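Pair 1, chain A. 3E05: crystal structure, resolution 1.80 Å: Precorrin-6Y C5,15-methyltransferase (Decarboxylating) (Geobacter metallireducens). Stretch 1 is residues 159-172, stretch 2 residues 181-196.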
# COMPACT_ATOMS: atom_id res chain seq x y z
N GLY A 159 11.33 -6.82 27.41
CA GLY A 159 12.69 -6.71 26.88
C GLY A 159 12.95 -7.31 25.51
O GLY A 159 14.10 -7.59 25.16
N TYR A 160 11.89 -7.52 24.73
CA TYR A 160 12.04 -8.04 23.37
C TYR A 160 12.40 -6.92 22.40
O TYR A 160 11.92 -5.78 22.53
CB TYR A 160 10.75 -8.72 22.87
CG TYR A 160 10.45 -10.03 23.56
CD1 TYR A 160 11.04 -11.22 23.12
CD2 TYR A 160 9.57 -10.09 24.64
CE1 TYR A 160 10.78 -12.43 23.75
CE2 TYR A 160 9.31 -11.30 25.28
CZ TYR A 160 9.91 -12.46 24.83
OH TYR A 160 9.64 -13.64 25.47
N MET A 161 13.25 -7.25 21.43
CA MET A 161 13.38 -6.45 20.22
C MET A 161 12.11 -6.71 19.42
O MET A 161 11.70 -7.86 19.29
CB MET A 161 14.56 -6.92 19.40
CG MET A 161 15.78 -6.06 19.53
SD MET A 161 16.37 -5.59 17.90
CE MET A 161 15.19 -4.29 17.53
N VAL A 162 11.48 -5.65 18.91
CA VAL A 162 10.22 -5.76 18.16
C VAL A 162 10.34 -5.07 16.80
O VAL A 162 10.77 -3.93 16.71
CB VAL A 162 9.00 -5.21 18.98
CG1 VAL A 162 7.69 -5.23 18.15
CG2 VAL A 162 8.80 -5.99 20.28
N GLU A 163 10.00 -5.80 15.74
CA GLU A 163 9.82 -5.22 14.41
C GLU A 163 8.33 -5.28 14.08
O GLU A 163 7.66 -6.26 14.41
CB GLU A 163 10.60 -6.01 13.37
CG GLU A 163 10.28 -5.62 11.91
CD GLU A 163 10.82 -6.61 10.91
OE1 GLU A 163 12.04 -6.61 10.69
OE2 GLU A 163 10.02 -7.38 10.33
N VAL A 164 7.82 -4.23 13.44
CA VAL A 164 6.46 -4.26 12.90
C VAL A 164 6.55 -4.10 11.39
O VAL A 164 7.19 -3.18 10.91
CB VAL A 164 5.59 -3.12 13.48
CG1 VAL A 164 4.16 -3.24 12.98
CG2 VAL A 164 5.66 -3.11 15.00
N ALA A 165 5.92 -5.02 10.65
CA ALA A 165 5.87 -4.93 9.18
C ALA A 165 4.41 -4.87 8.71
O ALA A 165 3.63 -5.81 8.91
CB ALA A 165 6.59 -6.10 8.55
N CYS A 166 4.04 -3.75 8.10
CA CYS A 166 2.68 -3.61 7.58
C CYS A 166 2.70 -4.05 6.15
O CYS A 166 3.41 -3.47 5.31
CB CYS A 166 2.17 -2.17 7.70
SG CYS A 166 0.46 -2.03 7.12
N VAL A 167 1.92 -5.08 5.87
CA VAL A 167 1.92 -5.73 4.57
C VAL A 167 0.60 -5.46 3.88
O VAL A 167 -0.46 -5.80 4.39
CB VAL A 167 2.20 -7.27 4.69
CG1 VAL A 167 1.97 -7.98 3.34
CG2 VAL A 167 3.62 -7.51 5.22
N ASN A 168 0.69 -4.82 2.72
CA ASN A 168 -0.47 -4.52 1.90
C ASN A 168 -0.35 -5.31 0.60
O ASN A 168 0.65 -5.20 -0.10
CB ASN A 168 -0.57 -3.02 1.60
CG ASN A 168 -1.39 -2.27 2.64
OD1 ASN A 168 -2.61 -2.33 2.63
ND2 ASN A 168 -0.71 -1.55 3.53
N VAL A 169 -1.40 -6.08 0.29
CA VAL A 169 -1.42 -6.92 -0.92
C VAL A 169 -2.64 -6.54 -1.77
O VAL A 169 -3.76 -6.51 -1.26
CB VAL A 169 -1.52 -8.42 -0.54
CG1 VAL A 169 -1.72 -9.29 -1.78
CG2 VAL A 169 -0.29 -8.88 0.29
N ALA A 170 -2.43 -6.25 -3.05
CA ALA A 170 -3.55 -6.11 -4.00
C ALA A 170 -3.35 -7.11 -5.10
O ALA A 170 -2.25 -7.21 -5.62
CB ALA A 170 -3.60 -4.72 -4.57
N LYS A 171 -4.40 -7.85 -5.46
CA LYS A 171 -4.31 -8.91 -6.46
C LYS A 171 -5.33 -8.75 -7.58
O LYS A 171 -6.45 -8.31 -7.33
CB LYS A 171 -4.61 -10.27 -5.83
CG LYS A 171 -3.54 -10.83 -4.96
CD LYS A 171 -3.69 -12.34 -4.94
CE LYS A 171 -4.88 -12.77 -4.10
NZ LYS A 171 -4.72 -14.17 -3.67
N THR A 172 -4.97 -9.17 -8.78
CA THR A 172 -5.95 -9.24 -9.87
C THR A 172 -6.73 -10.54 -9.81
O THR A 172 -6.21 -11.57 -9.36
CB THR A 172 -5.30 -9.13 -11.25
OG1 THR A 172 -4.30 -10.15 -11.38
CG2 THR A 172 -4.68 -7.75 -11.45
N PHE A 181 -7.28 -4.71 -9.78
CA PHE A 181 -6.64 -5.01 -8.48
C PHE A 181 -7.61 -4.87 -7.33
O PHE A 181 -8.21 -3.81 -7.14
CB PHE A 181 -5.43 -4.11 -8.23
CG PHE A 181 -4.24 -4.42 -9.09
CD1 PHE A 181 -3.31 -5.36 -8.69
CD2 PHE A 181 -4.07 -3.77 -10.32
CE1 PHE A 181 -2.20 -5.64 -9.48
CE2 PHE A 181 -2.96 -4.04 -11.11
CZ PHE A 181 -2.03 -4.98 -10.69
N GLU A 182 -7.76 -5.94 -6.56
CA GLU A 182 -8.55 -5.90 -5.35
C GLU A 182 -7.59 -6.00 -4.17
O GLU A 182 -6.75 -6.87 -4.13
CB GLU A 182 -9.55 -7.06 -5.34
CG GLU A 182 -10.37 -7.16 -6.61
CD GLU A 182 -11.58 -8.05 -6.44
OE1 GLU A 182 -12.58 -7.60 -5.84
OE2 GLU A 182 -11.52 -9.21 -6.89
N SER A 183 -7.75 -5.08 -3.22
CA SER A 183 -6.89 -5.01 -2.05
C SER A 183 -7.41 -5.90 -0.95
O SER A 183 -8.61 -5.98 -0.69
CB SER A 183 -6.85 -3.57 -1.50
OG SER A 183 -6.25 -2.69 -2.43
N HIS A 184 -6.48 -6.59 -0.30
CA HIS A 184 -6.74 -7.19 1.00
C HIS A 184 -6.62 -6.08 2.02
O HIS A 184 -5.98 -5.06 1.77
CB HIS A 184 -5.67 -8.23 1.33
CG HIS A 184 -5.73 -9.47 0.49
ND1 HIS A 184 -4.62 -10.26 0.26
CD2 HIS A 184 -6.76 -10.07 -0.14
CE1 HIS A 184 -4.97 -11.29 -0.49
NE2 HIS A 184 -6.26 -11.20 -0.74
N ASN A 185 -7.19 -6.29 3.20
CA ASN A 185 -6.98 -5.35 4.28
C ASN A 185 -5.54 -5.46 4.79
O ASN A 185 -4.92 -6.51 4.64
CB ASN A 185 -8.01 -5.60 5.38
CG ASN A 185 -9.41 -5.21 4.94
OD1 ASN A 185 -9.61 -4.50 3.94
ND2 ASN A 185 -10.40 -5.68 5.68
N PRO A 186 -4.99 -4.35 5.35
CA PRO A 186 -3.58 -4.46 5.72
C PRO A 186 -3.40 -5.38 6.92
O PRO A 186 -4.32 -5.52 7.74
CB PRO A 186 -3.18 -3.04 6.11
CG PRO A 186 -4.39 -2.18 5.93
CD PRO A 186 -5.57 -3.04 5.68
N VAL A 187 -2.25 -6.03 6.99
CA VAL A 187 -1.93 -6.82 8.18
C VAL A 187 -0.61 -6.34 8.76
O VAL A 187 0.38 -6.13 8.05
CB VAL A 187 -1.90 -8.38 7.91
CG1 VAL A 187 -1.66 -9.16 9.21
CG2 VAL A 187 -3.20 -8.87 7.26
N TYR A 188 -0.59 -6.16 10.08
CA TYR A 188 0.63 -5.79 10.75
C TYR A 188 1.26 -7.06 11.32
O TYR A 188 0.68 -7.68 12.21
CB TYR A 188 0.31 -4.82 11.90
CG TYR A 188 -0.15 -3.47 11.39
CD1 TYR A 188 0.79 -2.46 11.14
CD2 TYR A 188 -1.49 -3.22 11.12
CE1 TYR A 188 0.38 -1.19 10.69
CE2 TYR A 188 -1.91 -1.97 10.63
CZ TYR A 188 -0.97 -0.96 10.43
OH TYR A 188 -1.38 0.27 9.93
N ILE A 189 2.41 -7.44 10.76
CA ILE A 189 3.14 -8.61 11.23
C ILE A 189 4.20 -8.16 12.23
O ILE A 189 5.18 -7.49 11.89
CB ILE A 189 3.77 -9.39 10.05
CG1 ILE A 189 2.65 -9.83 9.09
CG2 ILE A 189 4.61 -10.57 10.55
CD1 ILE A 189 3.12 -10.34 7.76
N ILE A 190 3.97 -8.55 13.49
CA ILE A 190 4.84 -8.15 14.60
C ILE A 190 5.76 -9.31 14.97
O ILE A 190 5.28 -10.39 15.30
CB ILE A 190 3.98 -7.75 15.82
CG1 ILE A 190 2.97 -6.67 15.43
CG2 ILE A 190 4.87 -7.31 17.00
CD1 ILE A 190 1.85 -6.46 16.42
N THR A 191 7.07 -9.07 14.90
CA THR A 191 8.09 -10.06 15.23
C THR A 191 8.90 -9.61 16.45
O THR A 191 9.39 -8.50 16.49
CB THR A 191 8.99 -10.36 14.03
OG1 THR A 191 8.16 -10.66 12.90
CG2 THR A 191 9.92 -11.56 14.31
N ALA A 192 9.02 -10.51 17.43
CA ALA A 192 9.69 -10.18 18.68
C ALA A 192 10.67 -11.29 19.06
O ALA A 192 10.34 -12.47 18.98
CB ALA A 192 8.69 -9.96 19.77
N TRP A 193 11.87 -10.89 19.43
CA TRP A 193 12.92 -11.84 19.80
C TRP A 193 13.83 -11.14 20.79
O TRP A 193 13.76 -9.92 20.95
CB TRP A 193 13.70 -12.32 18.56
CG TRP A 193 14.52 -11.25 17.89
CD1 TRP A 193 15.87 -11.07 17.98
CD2 TRP A 193 14.04 -10.20 17.02
NE1 TRP A 193 16.27 -9.99 17.23
CE2 TRP A 193 15.16 -9.43 16.63
CE3 TRP A 193 12.77 -9.83 16.54
CZ2 TRP A 193 15.06 -8.31 15.79
CZ3 TRP A 193 12.67 -8.70 15.69
CH2 TRP A 193 13.81 -7.97 15.33
N LYS A 194 14.67 -11.91 21.48
CA LYS A 194 15.61 -11.30 22.40
C LYS A 194 16.92 -11.06 21.66
O LYS A 194 17.49 -11.98 21.04
CB LYS A 194 15.82 -12.17 23.64
CG LYS A 194 14.62 -12.28 24.57
CD LYS A 194 14.50 -11.06 25.48
CE LYS A 194 13.35 -11.22 26.46
NZ LYS A 194 13.58 -12.30 27.45
N SER A 195 17.37 -9.81 21.71
CA SER A 195 18.64 -9.43 21.11
C SER A 195 19.81 -10.03 21.90
O SER A 195 20.92 -10.18 21.37
CB SER A 195 18.75 -7.91 21.05
OG SER A 195 19.60 -7.51 19.99
N ASP A 196 19.53 -10.38 23.16
CA ASP A 196 20.46 -11.05 24.08
C ASP A 196 21.05 -12.37 23.59
O ASP A 196 22.28 -12.49 23.51
CB ASP A 196 19.76 -11.31 25.43
CG ASP A 196 19.46 -10.04 26.20
OD1 ASP A 196 20.40 -9.23 26.42
OD2 ASP A 196 18.29 -9.85 26.60
O HOH W 1 12.47 -14.67 25.99
O HOH W 2 7.57 -8.48 11.39
O HOH W 3 -2.62 -7.05 2.98
O HOH W 4 -3.67 -3.93 0.81

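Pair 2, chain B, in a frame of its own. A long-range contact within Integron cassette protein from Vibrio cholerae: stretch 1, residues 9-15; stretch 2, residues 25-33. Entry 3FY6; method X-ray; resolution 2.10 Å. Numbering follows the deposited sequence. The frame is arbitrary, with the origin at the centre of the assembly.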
# COMPACT_ATOMS: atom_id res chain seq x y z
N MSE B 9 16.94 19.32 15.37
CA MSE B 9 15.71 18.54 15.54
C MSE B 9 14.50 19.32 15.01
O MSE B 9 14.31 20.49 15.34
CB MSE B 9 15.49 18.19 17.01
CG MSE B 9 14.13 17.57 17.32
SE MSE B 9 12.72 18.87 17.71
CE MSE B 9 11.21 17.65 17.94
N THR B 10 13.69 18.68 14.17
CA THR B 10 12.51 19.38 13.67
C THR B 10 11.27 18.51 13.63
O THR B 10 11.34 17.28 13.70
CB THR B 10 12.76 20.01 12.28
OG1 THR B 10 12.60 19.02 11.26
CG2 THR B 10 14.15 20.59 12.22
N GLU B 11 10.13 19.17 13.52
CA GLU B 11 8.85 18.49 13.62
C GLU B 11 8.02 18.83 12.39
O GLU B 11 7.93 19.99 12.01
CB GLU B 11 8.13 18.94 14.88
CG GLU B 11 7.14 17.93 15.43
CD GLU B 11 6.73 18.26 16.86
OE1 GLU B 11 6.12 19.32 17.08
OE2 GLU B 11 7.02 17.44 17.77
N VAL B 12 7.44 17.82 11.78
CA VAL B 12 6.59 18.03 10.62
C VAL B 12 5.18 17.54 10.97
O VAL B 12 5.01 16.41 11.42
CB VAL B 12 7.13 17.25 9.40
CG1 VAL B 12 6.31 17.57 8.17
CG2 VAL B 12 8.60 17.60 9.18
N ASN B 13 4.18 18.39 10.79
CA ASN B 13 2.80 17.99 11.02
C ASN B 13 2.15 17.63 9.69
O ASN B 13 2.09 18.45 8.79
CB ASN B 13 2.01 19.10 11.73
CG ASN B 13 2.25 19.10 13.24
OD1 ASN B 13 3.33 18.77 13.71
ND2 ASN B 13 1.23 19.47 13.99
N LEU B 14 1.68 16.40 9.57
CA LEU B 14 1.10 15.92 8.32
C LEU B 14 -0.41 15.69 8.48
O LEU B 14 -0.86 15.26 9.53
CB LEU B 14 1.80 14.63 7.88
CG LEU B 14 3.29 14.75 7.58
CD1 LEU B 14 3.89 13.39 7.26
CD2 LEU B 14 3.52 15.72 6.42
N ASN B 15 -1.18 15.97 7.44
CA ASN B 15 -2.63 15.89 7.54
C ASN B 15 -3.19 14.74 6.72
O ASN B 15 -3.24 14.81 5.49
CB ASN B 15 -3.25 17.22 7.12
CG ASN B 15 -2.58 18.42 7.78
OD1 ASN B 15 -2.08 19.32 7.11
ND2 ASN B 15 -2.54 18.42 9.10
N GLU B 25 -6.58 13.66 10.07
CA GLU B 25 -5.89 13.40 11.33
C GLU B 25 -4.44 13.91 11.24
O GLU B 25 -3.79 13.79 10.20
CB GLU B 25 -5.90 11.91 11.64
CG GLU B 25 -7.30 11.34 11.85
CD GLU B 25 -7.89 11.72 13.19
OE1 GLU B 25 -7.35 11.28 14.22
OE2 GLU B 25 -8.90 12.45 13.23
N THR B 26 -3.96 14.47 12.34
CA THR B 26 -2.61 15.03 12.35
C THR B 26 -1.61 13.95 12.75
O THR B 26 -1.69 13.39 13.83
CB THR B 26 -2.50 16.23 13.33
OG1 THR B 26 -3.46 17.24 12.97
CG2 THR B 26 -1.09 16.84 13.29
N TYR B 27 -0.70 13.63 11.84
CA TYR B 27 0.40 12.74 12.18
C TYR B 27 1.62 13.61 12.42
O TYR B 27 2.01 14.39 11.56
CB TYR B 27 0.67 11.76 11.05
CG TYR B 27 -0.32 10.63 10.99
CD1 TYR B 27 -1.66 10.87 10.72
CD2 TYR B 27 0.08 9.32 11.21
CE1 TYR B 27 -2.58 9.84 10.67
CE2 TYR B 27 -0.83 8.27 11.16
CZ TYR B 27 -2.15 8.53 10.89
OH TYR B 27 -3.06 7.50 10.85
N ILE B 28 2.22 13.50 13.60
CA ILE B 28 3.35 14.35 13.94
C ILE B 28 4.65 13.58 13.75
O ILE B 28 4.89 12.56 14.41
CB ILE B 28 3.26 14.90 15.37
CG1 ILE B 28 1.90 15.56 15.59
CG2 ILE B 28 4.37 15.93 15.62
CD1 ILE B 28 1.66 16.03 17.01
N VAL B 29 5.48 14.05 12.83
CA VAL B 29 6.77 13.44 12.58
C VAL B 29 7.87 14.22 13.30
O VAL B 29 8.08 15.40 13.01
CB VAL B 29 7.10 13.42 11.08
CG1 VAL B 29 8.39 12.64 10.84
CG2 VAL B 29 5.95 12.79 10.30
N GLU B 30 8.55 13.58 14.23
CA GLU B 30 9.68 14.21 14.91
C GLU B 30 10.99 13.68 14.34
O GLU B 30 11.28 12.49 14.45
CB GLU B 30 9.63 13.94 16.41
CG GLU B 30 8.86 14.95 17.22
CD GLU B 30 9.28 14.95 18.69
OE1 GLU B 30 10.40 14.47 18.99
OE2 GLU B 30 8.49 15.43 19.53
N LEU B 31 11.77 14.56 13.73
CA LEU B 31 13.06 14.17 13.16
C LEU B 31 14.18 14.58 14.10
O LEU B 31 14.31 15.74 14.45
CB LEU B 31 13.27 14.85 11.81
CG LEU B 31 12.15 14.66 10.79
CD1 LEU B 31 12.43 15.44 9.53
CD2 LEU B 31 12.01 13.18 10.48
N HIS B 32 15.00 13.61 14.49
CA HIS B 32 16.21 13.87 15.26
C HIS B 32 17.35 13.20 14.51
O HIS B 32 17.13 12.38 13.63
CB HIS B 32 16.12 13.25 16.66
CG HIS B 32 15.01 13.81 17.50
ND1 HIS B 32 15.23 14.77 18.47
CD2 HIS B 32 13.69 13.53 17.53
CE1 HIS B 32 14.08 15.06 19.05
NE2 HIS B 32 13.13 14.32 18.51
N LYS B 33 18.57 13.56 14.89
CA LYS B 33 19.76 12.98 14.28
C LYS B 33 19.80 11.45 14.46
O LYS B 33 20.09 10.72 13.51
CB LYS B 33 21.01 13.63 14.88
CG LYS B 33 22.29 12.80 14.79
CD LYS B 33 22.88 12.80 13.39
CE LYS B 33 24.41 12.74 13.45
NZ LYS B 33 24.88 11.84 14.54
O HOH W 5 -4.65 17.45 10.57

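Pair 1 and pair 2 share one motif, two adjacent antiparallel strands. Fourteen central residues superpose with an RMSD of 0.4 Å, and the strand directions differ by 157° in pair 1 (strands 161-172 and 187-193) and by 155° in pair 2. The backbone bonds correspond as well. Ala A165 N donates to Ile A189 O (2.9 Å) and Ile A189 N to Ala A165 O (2.8 Å); at the matching positions Val B12 N donates to Val B29 O and Val B29 N to Val B12 O, both at 2.8 Å. Such bonds involve no side-chain atoms, so the same ladder can carry different residues.

One face holds the matched rows Glu A163/Thr B10, Ala A165/Val B12 and Val A167/Leu B14, with Thr A191/Leu B31, Ile A189/Val B29 and Val A187/Tyr B27 across from them in that order. At its centre the bulk is divided differently. Pair 1 sets small Ala A165 against longer Ile A189, whose CD1 reaches Val A167 CG2 at 3.8 Å. Pair 2 sets two valines together, Val B12 CB lying 4.2 Å from Val B29 CB, and the longer arm is on the first strand: Leu B14 CD1 meets Val B29 CG2 at 3.7 Å. Branching at CB, as in valine and isoleucine, favours the extended backbone, and the apolar side chains, leucine included, suit burial. Val A187 is compact and branched at CB; buried Tyr B27 packs through its base, its CB 4.4 Å from Leu B14 CB, while its end leads away from the first strand. One hydrogen-bonded pair further along the face from Ala A165, Glu A163 and Thr A191 use their polar atoms through a water, which donates to Glu A163 OE2 (2.9 Å) and accepts from Thr A191 OG1 (2.7 Å). At the matching positions Thr B10 OG1 lies 4.0 Å from the methyl carbon CD1 of Leu B31, and the buried leucine has no polar group to bridge.

The other face diverges more. In pair 1 it is buried at Val A164, Cys A166, Tyr A188 and Ile A190. Cys A166 is slim enough to lie beneath an aromatic ring, its SG 3.9 Å from the Tyr A188 ring centroid and over the face, while Val A164 CG1 meets Tyr A188 CD1 at 3.9 Å near the ring edge. In pair 2 the matches are Glu B11, Asn B13, Ile B28 and Glu B30, and the first two are exposed, where polar groups can meet solvent. Ile B28 still supplies a greasy surface: its CG2 lies 3.4 Å from Glu B11 CG, the aliphatic part of that chain, and 3.6 Å from Asn B13 OD1. Glu B11 OE2 and Glu B30 OE2 approach to 3.0 Å, a close pair of like charges rather than a bond; Glu B30 OE1 accepts from His B32 NE2 at 2.8 Å.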